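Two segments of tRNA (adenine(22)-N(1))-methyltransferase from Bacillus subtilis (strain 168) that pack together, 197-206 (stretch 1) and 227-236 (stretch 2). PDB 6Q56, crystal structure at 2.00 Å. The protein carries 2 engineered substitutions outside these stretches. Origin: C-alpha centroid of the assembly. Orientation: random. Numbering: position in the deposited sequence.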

# COMPACT_ATOMS: atom_id res chain seq x y z
N GLU A 197 3.77 -13.39 13.10
CA GLU A 197 4.37 -12.16 13.59
C GLU A 197 4.39 -12.16 15.11
O GLU A 197 5.34 -11.73 15.73
CB GLU A 197 3.61 -10.94 13.09
CG GLU A 197 4.17 -9.62 13.57
CD GLU A 197 5.52 -9.30 12.97
OE1 GLU A 197 5.86 -9.86 11.91
OE2 GLU A 197 6.25 -8.49 13.56
N LEU A 198 3.31 -12.64 15.70
CA LEU A 198 3.21 -12.69 17.14
C LEU A 198 4.25 -13.66 17.68
O LEU A 198 4.95 -13.37 18.63
CB LEU A 198 1.81 -13.11 17.57
CG LEU A 198 1.67 -13.60 19.01
CD1 LEU A 198 2.01 -12.51 20.01
CD2 LEU A 198 0.27 -14.12 19.23
N GLN A 199 4.35 -14.82 17.04
CA GLN A 199 5.32 -15.81 17.47
C GLN A 199 6.70 -15.21 17.39
O GLN A 199 7.52 -15.42 18.27
CB GLN A 199 5.24 -17.06 16.60
CG GLN A 199 3.96 -17.85 16.79
CD GLN A 199 3.78 -18.95 15.76
OE1 GLN A 199 4.58 -19.09 14.83
NE2 GLN A 199 2.73 -19.74 15.91
N HIS A 200 6.96 -14.45 16.34
CA HIS A 200 8.27 -13.84 16.19
C HIS A 200 8.51 -12.77 17.24
O HIS A 200 9.63 -12.54 17.65
CB HIS A 200 8.45 -13.25 14.80
CG HIS A 200 9.75 -12.55 14.61
ND1 HIS A 200 9.86 -11.29 14.08
CD2 HIS A 200 11.01 -12.93 14.93
CE1 HIS A 200 11.13 -10.92 14.05
NE2 HIS A 200 11.85 -11.90 14.57
N THR A 201 7.44 -12.11 17.68
CA THR A 201 7.55 -11.09 18.69
C THR A 201 7.87 -11.73 20.03
O THR A 201 8.73 -11.27 20.76
CB THR A 201 6.27 -10.26 18.80
OG1 THR A 201 6.06 -9.52 17.60
CG2 THR A 201 6.36 -9.29 19.94
N GLN A 202 7.17 -12.81 20.35
CA GLN A 202 7.40 -13.50 21.61
C GLN A 202 8.83 -14.01 21.73
O GLN A 202 9.42 -13.96 22.79
CB GLN A 202 6.42 -14.67 21.76
CG GLN A 202 4.98 -14.23 21.78
CD GLN A 202 4.01 -15.37 21.57
OE1 GLN A 202 4.29 -16.30 20.81
NE2 GLN A 202 2.87 -15.30 22.23
N SER A 203 9.39 -14.48 20.62
CA SER A 203 10.74 -14.99 20.63
C SER A 203 11.74 -13.89 20.96
O SER A 203 12.73 -14.13 21.62
CB SER A 203 11.08 -15.63 19.28
OG SER A 203 10.24 -16.73 19.02
N ILE A 204 11.47 -12.69 20.49
CA ILE A 204 12.37 -11.59 20.77
C ILE A 204 12.18 -11.17 22.22
O ILE A 204 13.13 -10.77 22.88
CB ILE A 204 12.13 -10.41 19.83
CG1 ILE A 204 12.45 -10.81 18.39
CG2 ILE A 204 13.01 -9.24 20.22
CD1 ILE A 204 12.23 -9.71 17.39
N TYR A 205 10.95 -11.29 22.71
CA TYR A 205 10.63 -10.92 24.07
C TYR A 205 11.37 -11.81 25.04
O TYR A 205 12.01 -11.34 25.97
CB TYR A 205 9.13 -11.03 24.31
CG TYR A 205 8.68 -10.68 25.70
CD1 TYR A 205 8.45 -9.36 26.06
CD2 TYR A 205 8.48 -11.66 26.65
CE1 TYR A 205 8.04 -9.04 27.33
CE2 TYR A 205 8.07 -11.34 27.92
CZ TYR A 205 7.85 -10.04 28.25
OH TYR A 205 7.44 -9.74 29.52
N GLU A 206 11.26 -13.11 24.81
CA GLU A 206 11.93 -14.09 25.65
C GLU A 206 13.43 -14.00 25.46
O GLU A 206 14.20 -14.24 26.38
CB GLU A 206 11.44 -15.49 25.33
CG GLU A 206 9.98 -15.71 25.67
CD GLU A 206 9.50 -17.09 25.30
OE1 GLU A 206 10.36 -17.96 25.10
OE2 GLU A 206 8.28 -17.29 25.20
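Stretch 2 (227-236) RMELLKEVID

Stretch 2 enters as a helix already under way and stays helical through most of its length, its backbone near -60/-45 from Arg227 to Lys232, before phi and psi drift to -116/14 at Ile235. It runs almost opposite to the helix of stretch 1: the N-to-C directions differ by 155°, the signed crossing angle is -155°, and the axes approach to 9.5 Å. The nearest CA atoms across the pair are those of Leu198 and Met228, 5.9 Å apart. From there the antiparallel course carries stretch 1 toward Tyr205 while stretch 2 runs the other way, toward Ile235.

The first rule is a helical spacing of contacts. Glu197, Leu198, Thr201 and Tyr205 point their CA-to-CB bonds toward stretch 2, which answers with Arg227, Leu231 and Ile235. Met228 is the main knob. Its CA-to-CB bond points sideways, but chi angles m, t, p bring its end in among Leu198, Thr201, Gln202 and Tyr205. Met228 CG packs 3.3 Å from Thr201 CG2, Met228 CE reaches 3.4 Å from Gln202 CG, and Met228 SD lies 3.9 Å from Tyr205 CB and 4.6 Å from the centroid of the Tyr205 ring, approached obliquely.

Leu198 serves three partners: Leu198 CD1 is 3.8 Å from Met228 CG, Leu198 CB is 3.8 Å from Leu231 CD1, and Leu198 CD2 is 3.8 Å from Ile235 CD1. Leu231 CD1 also meets Glu197 CG at 3.8 Å, so even an acidic residue lends its aliphatic part.

No hydrogen bond crosses the contact. Thr201, in the m rotamer, turns its methyl group to Met228 while Thr201 OG1 donates to Glu197 O at 3.0 Å within its own helix. The one pair of opposite charges, Glu197 OE2 and Arg227 NH1, stands 4.0 Å apart, beyond a salt bridge.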

# COMPACT_ATOMS: atom_id res chain seq x y z
N ARG A 227 2.95 -4.99 21.75
CA ARG A 227 2.74 -5.57 20.44
C ARG A 227 2.08 -6.93 20.55
O ARG A 227 1.15 -7.24 19.82
CB ARG A 227 4.05 -5.67 19.68
CG ARG A 227 3.94 -6.29 18.30
CD ARG A 227 3.01 -5.51 17.40
NE ARG A 227 3.59 -4.25 16.96
CZ ARG A 227 4.31 -4.11 15.85
NH1 ARG A 227 4.55 -5.15 15.07
NH2 ARG A 227 4.79 -2.92 15.52
N MET A 228 2.57 -7.75 21.47
CA MET A 228 2.02 -9.09 21.66
C MET A 228 0.56 -9.03 22.05
O MET A 228 -0.27 -9.70 21.46
CB MET A 228 2.82 -9.86 22.70
CG MET A 228 4.20 -10.29 22.23
SD MET A 228 5.26 -10.87 23.55
CE MET A 228 4.22 -12.11 24.29
N GLU A 229 0.24 -8.22 23.05
CA GLU A 229 -1.14 -8.11 23.50
C GLU A 229 -2.02 -7.64 22.36
O GLU A 229 -3.11 -8.15 22.15
CB GLU A 229 -1.26 -7.16 24.68
CG GLU A 229 -2.69 -6.74 25.00
CD GLU A 229 -3.57 -7.90 25.41
OE1 GLU A 229 -3.05 -8.89 25.95
OE2 GLU A 229 -4.79 -7.80 25.20
N LEU A 230 -1.51 -6.66 21.63
CA LEU A 230 -2.21 -6.09 20.49
C LEU A 230 -2.56 -7.17 19.48
O LEU A 230 -3.70 -7.29 19.05
CB LEU A 230 -1.35 -5.03 19.82
CG LEU A 230 -2.07 -4.08 18.88
CD1 LEU A 230 -1.20 -2.89 18.57
CD2 LEU A 230 -2.48 -4.80 17.61
N LEU A 231 -1.56 -7.96 19.11
CA LEU A 231 -1.76 -9.03 18.16
C LEU A 231 -2.69 -10.09 18.74
O LEU A 231 -3.52 -10.64 18.04
CB LEU A 231 -0.43 -9.65 17.76
CG LEU A 231 0.45 -8.72 16.92
CD1 LEU A 231 1.75 -9.41 16.55
CD2 LEU A 231 -0.30 -8.26 15.69
N LYS A 232 -2.54 -10.36 20.02
CA LYS A 232 -3.37 -11.35 20.67
C LYS A 232 -4.84 -10.97 20.56
O LYS A 232 -5.69 -11.83 20.38
CB LYS A 232 -2.98 -11.52 22.13
CG LYS A 232 -3.76 -12.60 22.85
CD LYS A 232 -3.33 -12.75 24.30
CE LYS A 232 -4.35 -13.57 25.07
NZ LYS A 232 -3.86 -14.00 26.40
N GLU A 233 -5.13 -9.69 20.64
CA GLU A 233 -6.50 -9.19 20.56
C GLU A 233 -7.08 -9.28 19.15
O GLU A 233 -8.29 -9.23 18.98
CB GLU A 233 -6.57 -7.74 21.06
CG GLU A 233 -6.22 -7.57 22.53
CD GLU A 233 -6.14 -6.12 22.96
OE1 GLU A 233 -6.29 -5.22 22.11
OE2 GLU A 233 -5.92 -5.86 24.16
N VAL A 234 -6.23 -9.40 18.14
CA VAL A 234 -6.73 -9.47 16.78
C VAL A 234 -6.87 -10.87 16.20
O VAL A 234 -7.53 -11.06 15.20
CB VAL A 234 -5.86 -8.66 15.81
CG1 VAL A 234 -5.93 -7.18 16.13
CG2 VAL A 234 -4.43 -9.15 15.85
N ILE A 235 -6.25 -11.86 16.83
CA ILE A 235 -6.35 -13.22 16.32
C ILE A 235 -7.05 -14.15 17.30
O ILE A 235 -7.00 -15.36 17.15
CB ILE A 235 -4.97 -13.80 15.99
CG1 ILE A 235 -4.20 -14.11 17.26
CG2 ILE A 235 -4.16 -12.83 15.15
CD1 ILE A 235 -2.81 -14.61 16.99
N ASP A 236 -7.72 -13.56 18.28
CA ASP A 236 -8.45 -14.30 19.30
C ASP A 236 -9.18 -15.51 18.73
O ASP A 236 -10.41 -15.59 18.77
CB ASP A 236 -9.46 -13.37 19.99
CG ASP A 236 -10.34 -12.66 19.00
OD1 ASP A 236 -10.07 -12.76 17.79
OD2 ASP A 236 -11.31 -11.99 19.42